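Hypothetical protein, IPT/TIG domain protein (Bacteroides ovatus, PDB 4HW6) is of unknown function but, as a two-domain protein with an IPT/TIG domain and a six-bladed beta-propeller, may be an auxiliary nutrient-binding protein with carbohydrate as putative ligand. Local coordinates at residues A[162-167]-A[177-182]; A[185-188]-A[194-197]; A[207-212]-A[240-245]; A[244-247]-A[252-255]. All coordinates share one frame; numbering follows the deposited sequence.

Interaction 1: A[162-167]-A[177-182]; sequences DAFRHV and KTTNIG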
# COMPACT_ATOMS: atom_id res chain seq x y z
N ASP A 162 -1.42 -18.99 11.78
CA ASP A 162 -0.75 -19.46 10.57
C ASP A 162 0.64 -18.82 10.43
O ASP A 162 1.15 -18.19 11.37
CB ASP A 162 -1.65 -19.22 9.35
CG ASP A 162 -3.07 -19.83 9.55
OD1 ASP A 162 -3.17 -21.00 9.89
OD2 ASP A 162 -4.07 -19.11 9.36
N ALA A 163 1.29 -19.04 9.29
CA ALA A 163 2.68 -18.63 9.14
C ALA A 163 2.85 -17.12 9.10
O ALA A 163 2.05 -16.39 8.51
CB ALA A 163 3.32 -19.24 7.89
N PHE A 164 3.96 -16.71 9.71
CA PHE A 164 4.54 -15.38 9.62
C PHE A 164 5.41 -15.36 8.35
O PHE A 164 6.25 -16.24 8.16
CB PHE A 164 5.41 -15.22 10.85
CG PHE A 164 5.85 -13.81 11.14
CD1 PHE A 164 6.69 -13.13 10.28
CD2 PHE A 164 5.45 -13.20 12.30
CE1 PHE A 164 7.10 -11.85 10.58
CE2 PHE A 164 5.86 -11.92 12.61
CZ PHE A 164 6.69 -11.24 11.75
N ARG A 165 5.19 -14.39 7.48
CA ARG A 165 5.91 -14.38 6.20
C ARG A 165 6.78 -13.15 6.03
O ARG A 165 6.54 -12.09 6.64
CB ARG A 165 4.93 -14.48 5.02
CG ARG A 165 3.95 -15.65 5.08
CD ARG A 165 4.63 -17.00 5.10
NE ARG A 165 5.44 -17.26 3.90
CZ ARG A 165 5.13 -18.13 2.93
NH1 ARG A 165 4.00 -18.83 2.96
NH2 ARG A 165 5.95 -18.27 1.90
N HIS A 166 7.79 -13.31 5.18
CA HIS A 166 8.77 -12.24 4.88
C HIS A 166 8.95 -12.16 3.37
O HIS A 166 9.49 -13.08 2.76
CB HIS A 166 10.08 -12.56 5.55
CG HIS A 166 11.22 -11.69 5.12
ND1 HIS A 166 12.52 -12.13 5.15
CD2 HIS A 166 11.26 -10.42 4.65
CE1 HIS A 166 13.32 -11.17 4.72
NE2 HIS A 166 12.58 -10.12 4.40
N VAL A 167 8.52 -11.04 2.80
CA VAL A 167 8.70 -10.76 1.40
C VAL A 167 10.02 -9.99 1.27
O VAL A 167 10.14 -8.87 1.76
CB VAL A 167 7.53 -9.94 0.82
CG1 VAL A 167 7.78 -9.64 -0.63
CG2 VAL A 167 6.19 -10.67 1.00
N LYS A 177 8.95 -17.21 8.50
CA LYS A 177 9.71 -16.89 9.71
C LYS A 177 9.25 -17.79 10.87
O LYS A 177 8.09 -17.79 11.23
CB LYS A 177 9.55 -15.41 10.07
CG LYS A 177 10.29 -15.02 11.35
CD LYS A 177 10.12 -13.58 11.77
CE LYS A 177 11.04 -13.24 12.94
NZ LYS A 177 12.50 -13.48 12.62
N THR A 178 10.18 -18.53 11.46
CA THR A 178 9.87 -19.30 12.66
C THR A 178 9.86 -18.31 13.81
O THR A 178 10.86 -17.66 14.08
CB THR A 178 10.91 -20.41 12.94
OG1 THR A 178 11.01 -21.27 11.80
CG2 THR A 178 10.49 -21.25 14.15
N THR A 179 8.72 -18.16 14.45
CA THR A 179 8.56 -17.25 15.59
C THR A 179 8.46 -17.99 16.91
O THR A 179 8.75 -17.42 17.95
CB THR A 179 7.27 -16.43 15.46
OG1 THR A 179 6.16 -17.33 15.45
CG2 THR A 179 7.27 -15.57 14.18
N ASN A 180 7.98 -19.24 16.88
CA ASN A 180 7.59 -19.98 18.07
C ASN A 180 6.58 -19.22 18.94
O ASN A 180 6.54 -19.36 20.17
CB ASN A 180 8.82 -20.41 18.90
CG ASN A 180 9.66 -21.45 18.20
OD1 ASN A 180 10.88 -21.33 18.11
ND2 ASN A 180 9.00 -22.47 17.67
N ILE A 181 5.75 -18.44 18.26
CA ILE A 181 4.65 -17.74 18.88
C ILE A 181 3.37 -18.33 18.29
O ILE A 181 3.21 -18.38 17.07
CB ILE A 181 4.73 -16.24 18.53
CG1 ILE A 181 5.97 -15.61 19.17
CG2 ILE A 181 3.46 -15.49 18.94
CD1 ILE A 181 6.28 -14.19 18.70
N GLY A 182 2.46 -18.78 19.15
CA GLY A 182 1.25 -19.48 18.71
C GLY A 182 0.22 -18.65 17.99
O GLY A 182 -0.48 -19.17 17.13
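The backbone N of Lys-177 meets Phe-164 O in one hydrogen bond, 2.9 Å long and close to straight at the hydrogen (167°), where strand 173-177 ends beside its antiparallel neighbour 164-168. Past this bond the chain leaves as a loop, and Phe-164, Lys-177 and Thr-179 carry the rest of the contact through their side chains. Phe-164 and Lys-177 lie alongside each other and point the same way, both with CG anti to the backbone N (chi1 -166° and 178°). The lysine chain, extended as far as CE, lays CD over one face of the phenyl ring, 4.0 Å from the Phe-164 centroid and displaced toward the rim, a CH-pi contact. The Thr-179 side chain crosses that of Phe-164 at about a right angle and brings its methyl CG2 to 3.5 Å from Phe-164 CD2. Its hydroxyl is used elsewhere: OG1 accepts from Ile-181 N at 3.0 Å, an ST turn that bends the loop. The lysine ammonium runs on to Phe-218 O. Replacing Phe-164 by alanine would probably leave the Lys-177 methylenes and the Thr-179 methyl without their shared apolar surface and open a gap toward Met-195 and Val-197, which the ring also touches. Such packing of one blade's side chains, and of its exit loop, against the next sheet is the blade-to-blade contact of a beta-propeller.

Interaction 2: A[185-188]-A[194-197]; sequences ADVN and DMVV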
# COMPACT_ATOMS: atom_id res chain seq x y z
N ALA A 185 -0.59 -11.63 16.56
CA ALA A 185 -1.72 -10.72 16.33
C ALA A 185 -1.37 -9.40 15.65
O ALA A 185 -2.24 -8.77 15.06
CB ALA A 185 -2.43 -10.44 17.65
N ASP A 186 -0.13 -8.95 15.79
CA ASP A 186 0.30 -7.69 15.19
C ASP A 186 1.84 -7.65 15.14
O ASP A 186 2.52 -8.41 15.83
CB ASP A 186 -0.27 -6.49 15.98
CG ASP A 186 -0.26 -5.16 15.17
OD1 ASP A 186 -0.00 -5.19 13.92
OD2 ASP A 186 -0.56 -4.08 15.77
N VAL A 187 2.35 -6.76 14.30
CA VAL A 187 3.80 -6.59 14.12
C VAL A 187 4.06 -5.10 13.95
O VAL A 187 3.27 -4.40 13.32
CB VAL A 187 4.37 -7.42 12.94
CG1 VAL A 187 3.63 -7.10 11.62
CG2 VAL A 187 5.87 -7.22 12.80
N ASN A 188 5.14 -4.63 14.53
CA ASN A 188 5.59 -3.26 14.35
C ASN A 188 7.09 -3.22 14.59
O ASN A 188 7.70 -4.27 14.77
CB ASN A 188 4.84 -2.31 15.31
CG ASN A 188 4.68 -0.91 14.75
OD1 ASN A 188 5.58 -0.37 14.07
ND2 ASN A 188 3.53 -0.31 15.02
N ASP A 194 14.06 -2.58 16.09
CA ASP A 194 13.78 -3.96 16.50
C ASP A 194 12.32 -4.31 16.15
O ASP A 194 11.45 -3.44 16.12
CB ASP A 194 14.06 -4.17 17.98
CG ASP A 194 15.53 -3.97 18.33
OD1 ASP A 194 16.42 -4.50 17.62
OD2 ASP A 194 15.79 -3.28 19.34
N MSE A 195 12.07 -5.58 15.85
CA MSE A 195 10.72 -6.00 15.44
C MSE A 195 9.89 -6.41 16.66
O MSE A 195 10.33 -7.25 17.41
CB MSE A 195 10.84 -7.18 14.49
CG MSE A 195 9.53 -7.64 13.89
SE MSE A 195 9.81 -9.35 12.96
CE MSE A 195 10.75 -8.65 11.41
N VAL A 196 8.71 -5.83 16.82
CA VAL A 196 7.77 -6.17 17.89
C VAL A 196 6.70 -7.09 17.33
O VAL A 196 6.19 -6.86 16.23
CB VAL A 196 7.07 -4.89 18.42
CG1 VAL A 196 6.20 -5.19 19.64
CG2 VAL A 196 8.10 -3.82 18.75
N VAL A 197 6.40 -8.17 18.05
CA VAL A 197 5.32 -9.07 17.65
C VAL A 197 4.45 -9.36 18.88
O VAL A 197 4.96 -9.73 19.96
CB VAL A 197 5.85 -10.40 17.09
CG1 VAL A 197 4.69 -11.31 16.70
CG2 VAL A 197 6.78 -10.17 15.90
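Asn-188 and Val-196 form the tight part of the contact, an antiparallel hydrogen-bonded pair gripped from both directions. Val-196 N donates to Asn-188 O at 2.8 Å, and Asn-188 N donates to Val-196 O at 3.0 Å. The neighbouring Val-187 and Val-197 make a non-hydrogen-bonded pair, with CA atoms 4.6 Å apart; here a CA-H...O contact, Val-187 CA to Val-196 O at 3.2 Å, adds to the close backbone fit. With its CG2 anti to the backbone N, Val-187 directs that methyl to selenomethionine Met-195, whose CG lies 3.8 Å from it. The strand axes run at 169°, antiparallel, and strands 184-189 and 195-199 follow each other in the chain across a short connection, which makes a beta hairpin, the first two strands of a four-stranded propeller blade. The face carrying Val-187 and Val-197 fits more loosely within the hairpin, CG2 to CG2 being 4.4 Å, and these valines are buried against other parts: Val-187 touches Met-145 and Val-158, and Val-197 touches Phe-212. Toward the partly exposed end the chemistry turns polar. Asp-194 directs its carboxylate away from the opposing strand, and its OD1 takes the backbone N of Arg-214. The Asn-188 amide likewise leaves the hairpin, giving ND2 to Cys-233 O, while the buried Asp-186 uses OD2 to accept from Cys-233 N in the following blade.

Interaction 3: A[207-212]-A[240-245]; sequences TGIYLF and GKIYYT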
# COMPACT_ATOMS: atom_id res chain seq x y z
N THR A 207 4.09 -14.12 28.34
CA THR A 207 4.49 -13.01 27.49
C THR A 207 3.42 -12.71 26.46
O THR A 207 2.89 -13.60 25.81
CB THR A 207 5.83 -13.31 26.79
OG1 THR A 207 6.83 -13.59 27.78
CG2 THR A 207 6.27 -12.14 25.88
N GLY A 208 3.11 -11.43 26.33
CA GLY A 208 2.21 -10.96 25.30
C GLY A 208 2.87 -10.14 24.20
O GLY A 208 2.30 -10.02 23.10
N ILE A 209 4.04 -9.58 24.48
CA ILE A 209 4.74 -8.78 23.50
C ILE A 209 6.18 -9.28 23.47
O ILE A 209 6.86 -9.33 24.50
CB ILE A 209 4.69 -7.27 23.78
CG1 ILE A 209 3.26 -6.82 24.03
CG2 ILE A 209 5.33 -6.52 22.62
CD1 ILE A 209 3.12 -5.32 24.29
N TYR A 210 6.60 -9.69 22.29
CA TYR A 210 7.93 -10.21 22.03
C TYR A 210 8.70 -9.24 21.16
O TYR A 210 8.08 -8.40 20.47
CB TYR A 210 7.85 -11.53 21.30
CG TYR A 210 7.37 -12.70 22.11
CD1 TYR A 210 8.27 -13.44 22.89
CD2 TYR A 210 6.03 -13.07 22.12
CE1 TYR A 210 7.86 -14.52 23.63
CE2 TYR A 210 5.60 -14.17 22.87
CZ TYR A 210 6.53 -14.90 23.61
OH TYR A 210 6.17 -16.00 24.39
N LEU A 211 10.02 -9.34 21.21
CA LEU A 211 10.90 -8.54 20.36
C LEU A 211 11.88 -9.45 19.64
O LEU A 211 12.45 -10.37 20.25
CB LEU A 211 11.65 -7.53 21.23
CG LEU A 211 12.59 -6.53 20.56
CD1 LEU A 211 12.59 -5.20 21.31
CD2 LEU A 211 14.00 -7.09 20.49
N PHE A 212 12.11 -9.20 18.34
CA PHE A 212 13.18 -9.86 17.59
C PHE A 212 14.21 -8.79 17.25
O PHE A 212 13.86 -7.75 16.66
CB PHE A 212 12.66 -10.53 16.32
CG PHE A 212 11.73 -11.68 16.57
CD1 PHE A 212 10.36 -11.46 16.81
CD2 PHE A 212 12.19 -12.97 16.59
CE1 PHE A 212 9.51 -12.51 17.06
CE2 PHE A 212 11.34 -14.04 16.85
CZ PHE A 212 10.00 -13.81 17.08
N GLY A 240 8.35 6.47 21.43
CA GLY A 240 8.81 5.10 21.23
C GLY A 240 8.07 4.03 22.01
O GLY A 240 8.38 2.84 21.88
N LYS A 241 7.07 4.42 22.79
CA LYS A 241 6.34 3.46 23.59
C LYS A 241 5.47 2.60 22.72
O LYS A 241 5.00 3.03 21.67
CB LYS A 241 5.48 4.18 24.66
CG LYS A 241 6.35 4.81 25.74
CD LYS A 241 5.66 5.90 26.57
CE LYS A 241 4.28 5.55 27.03
NZ LYS A 241 3.82 6.50 28.12
N ILE A 242 5.27 1.36 23.18
CA ILE A 242 4.40 0.41 22.53
C ILE A 242 3.03 0.44 23.18
O ILE A 242 2.87 0.09 24.34
CB ILE A 242 4.96 -1.03 22.57
CG1 ILE A 242 6.33 -1.09 21.91
CG2 ILE A 242 4.01 -1.99 21.87
CD1 ILE A 242 7.10 -2.37 22.25
N TYR A 243 2.05 0.93 22.44
CA TYR A 243 0.68 1.03 22.92
C TYR A 243 -0.12 -0.19 22.50
O TYR A 243 -0.06 -0.61 21.35
CB TYR A 243 0.00 2.33 22.43
CG TYR A 243 0.62 3.60 23.03
CD1 TYR A 243 1.85 4.10 22.57
CD2 TYR A 243 -0.05 4.32 24.02
CE1 TYR A 243 2.40 5.26 23.10
CE2 TYR A 243 0.51 5.49 24.57
CZ TYR A 243 1.73 5.96 24.09
OH TYR A 243 2.29 7.11 24.62
N TYR A 244 -0.86 -0.77 23.45
CA TYR A 244 -1.60 -1.99 23.19
C TYR A 244 -2.92 -2.08 23.92
O TYR A 244 -3.20 -1.28 24.82
CB TYR A 244 -0.74 -3.22 23.48
CG TYR A 244 -0.32 -3.43 24.93
CD1 TYR A 244 0.76 -2.74 25.49
CD2 TYR A 244 -0.99 -4.35 25.73
CE1 TYR A 244 1.15 -2.98 26.80
CE2 TYR A 244 -0.60 -4.58 27.05
CZ TYR A 244 0.48 -3.91 27.57
OH TYR A 244 0.86 -4.13 28.89
N THR A 245 -3.75 -3.04 23.50
CA THR A 245 -4.96 -3.40 24.20
C THR A 245 -4.92 -4.88 24.57
O THR A 245 -4.19 -5.67 23.95
CB THR A 245 -6.25 -3.13 23.38
OG1 THR A 245 -6.32 -4.02 22.25
CG2 THR A 245 -6.33 -1.69 22.88
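Ile-209 is the residue of strand 207-212 that crosses to segment 240-245, and it meets both Ile-242 and Tyr-244 with the terminal methyl CD1. The backbones stay well apart, the closest CA atoms, Ile-209 and Ile-242, being 9.2 Å distant, and no hydrogen bond joins the segments; the contact is wholly apolar. Along the second segment, Lys-241 directs its chain to a salt bridge with Glu-266. Ile-242, which opens strand 242-244, points toward strand 207-212 and offers CG2 to Ile-209 CD1 at 4.2 Å, an ordinary methyl-to-methyl approach. Tyr-243 then turns away, and its ring meets Trp-280 edge to face. Tyr-244 points back toward Ile-209 and gives the closer contact. Ile-209 CD1 rests over one face of the phenol ring, 4.0 Å from the Tyr-244 centroid and 22° off the ring normal, a CH-pi contact. The methyl is shifted toward the rim, so that its nearest atom is Tyr-244 CD1 at 3.7 Å. The extended outer torsion of Ile-209 (chi2 -179°) gives it this reach, since CD1 is carried as far from the main chain as the side chain allows. In the fold, Ile-209 projects from the third of the four strands of one blade, between strands 195-199 and 221-226, and also touches Val-196 and Cys-225. Strand 242-244 belongs to the next blade, between strands 234-235 and 251-255, and its Ile-242 reaches back to Val-196 as well.

Interaction 4: A[244-247]-A[252-255]; sequences YTRY and ISSY
Tyr-244 holds CG between its own backbone N and carbonyl carbon (chi1 65°), which swings the phenol ring across the neighbouring strand and over Ser-253; the Ser-253 CB is carried to the ring by the strand itself, while chi1 (-57°) sets OG anti to the carbonyl carbon, beside the backbone N. Ser-253 CB lies 3.8 Å from the Tyr-244 centroid, a CH-pi contact on the face opposite the one that receives Ile-209. At the ring's rim, near its plane, comes the backbone N of Tyr-255. Beneath the side chains, Tyr-244 and Ser-253 form an antiparallel hydrogen-bonded pair: Tyr-244 N donates to Ser-253 O at 2.8 Å and Ser-253 N to Tyr-244 O at 2.9 Å. Two waters extend the contact. One is hydrogen-bonded to Tyr-244 OH at 2.8 Å and donates to Ser-254 O at 3.0 Å, tying the phenol end to the strand beside it. The other lies in the plane of the Arg-246 guanidinium, accepts from Arg-246 NE at 2.7 Å and donates to Ser-253 OG at 2.6 Å. A leucine in place of Tyr-244 would probably leave that first water without its phenol mate and Ser-253 CB without a flat aromatic surface to rest on. Further out, Glu-264 serves both segments, its OE2 making a salt bridge with Arg-246 NH2 and its backbone O bonding Ser-253 OG. The serine hydroxyl thus has two partners, water and carbonyl, which is likely to fix its rotation, while the charge of Arg-246 is probably balanced by the glutamate and linked to the strand through water.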
# COMPACT_ATOMS: atom_id res chain seq x y z
N TYR A 244 -0.86 -0.77 23.45
CA TYR A 244 -1.60 -1.99 23.19
C TYR A 244 -2.92 -2.08 23.92
O TYR A 244 -3.20 -1.28 24.82
CB TYR A 244 -0.74 -3.22 23.48
CG TYR A 244 -0.32 -3.43 24.93
CD1 TYR A 244 0.76 -2.74 25.49
CD2 TYR A 244 -0.99 -4.35 25.73
CE1 TYR A 244 1.15 -2.98 26.80
CE2 TYR A 244 -0.60 -4.58 27.05
CZ TYR A 244 0.48 -3.91 27.57
OH TYR A 244 0.86 -4.13 28.89
N THR A 245 -3.75 -3.04 23.50
CA THR A 245 -4.96 -3.40 24.20
C THR A 245 -4.92 -4.88 24.57
O THR A 245 -4.19 -5.67 23.95
CB THR A 245 -6.25 -3.13 23.38
OG1 THR A 245 -6.32 -4.02 22.25
CG2 THR A 245 -6.33 -1.69 22.88
N ARG A 246 -5.68 -5.21 25.61
CA ARG A 246 -5.91 -6.59 26.07
C ARG A 246 -7.41 -6.87 26.16
O ARG A 246 -8.18 -6.06 26.65
CB ARG A 246 -5.35 -6.78 27.47
CG ARG A 246 -3.83 -6.71 27.57
CD ARG A 246 -3.40 -6.85 29.01
NE ARG A 246 -3.89 -5.72 29.79
CZ ARG A 246 -3.96 -5.63 31.12
NH1 ARG A 246 -3.60 -6.64 31.90
NH2 ARG A 246 -4.43 -4.51 31.67
N TYR A 247 -7.80 -8.06 25.73
CA TYR A 247 -9.19 -8.45 25.65
C TYR A 247 -10.02 -8.13 26.88
O TYR A 247 -11.14 -7.63 26.74
CB TYR A 247 -9.28 -9.94 25.31
CG TYR A 247 -10.68 -10.46 25.07
CD1 TYR A 247 -11.46 -10.91 26.12
CD2 TYR A 247 -11.21 -10.54 23.78
CE1 TYR A 247 -12.73 -11.39 25.90
CE2 TYR A 247 -12.49 -10.99 23.56
CZ TYR A 247 -13.25 -11.42 24.61
OH TYR A 247 -14.54 -11.89 24.40
N ILE A 252 -6.29 1.55 26.95
CA ILE A 252 -5.05 1.42 26.24
C ILE A 252 -3.93 1.39 27.29
O ILE A 252 -3.89 2.21 28.20
CB ILE A 252 -4.82 2.60 25.28
CG1 ILE A 252 -5.95 2.64 24.26
CG2 ILE A 252 -3.44 2.50 24.60
CD1 ILE A 252 -5.95 3.92 23.43
N SER A 253 -3.03 0.43 27.10
CA SER A 253 -1.87 0.25 27.94
C SER A 253 -0.63 0.59 27.13
O SER A 253 -0.69 0.69 25.88
CB SER A 253 -1.78 -1.22 28.41
OG SER A 253 -2.95 -1.63 29.13
N SER A 254 0.51 0.71 27.80
CA SER A 254 1.78 0.82 27.08
C SER A 254 2.94 0.15 27.79
O SER A 254 2.94 -0.02 29.02
CB SER A 254 2.18 2.29 26.85
OG SER A 254 2.54 2.91 28.07
N TYR A 255 3.95 -0.17 26.98
CA TYR A 255 5.24 -0.62 27.42
C TYR A 255 6.31 0.23 26.75
O TYR A 255 6.31 0.42 25.52
CB TYR A 255 5.44 -2.12 27.08
CG TYR A 255 6.84 -2.60 27.37
CD1 TYR A 255 7.21 -2.97 28.65
CD2 TYR A 255 7.80 -2.63 26.38
CE1 TYR A 255 8.51 -3.39 28.93
CE2 TYR A 255 9.08 -3.06 26.64
CZ TYR A 255 9.44 -3.45 27.91
OH TYR A 255 10.75 -3.86 28.17
O HOH W 1 1.11 -1.86 30.45
O HOH W 2 -4.89 -3.36 28.86

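In the fold
Interactions 1 to 4 follow one another round three consecutive propeller blades. Interaction 1 meets the hairpin of interaction 2 across the first blade boundary, the centres about 11 Å apart: Phe-164 CZ lies 3.8 Å from Met-195 SE, and Ile-181 CD1 3.8 Å from Val-197 CG1. Interaction 2 and strand 207-212 of interaction 3 lie in one sheet, the contact centres about 7 Å apart, with a probable hydrogen bond from Phe-212 N to Met-195 O (2.8 Å). Interaction 3 crosses the second boundary, and interaction 4, about 8 Å away centre to centre, continues in the blade it reaches; they share Tyr-244, and Ile-242 N probably bonds Tyr-255 O (2.7 Å). Interactions 1 and 4 do not touch, their nearest atoms being about 13 Å apart.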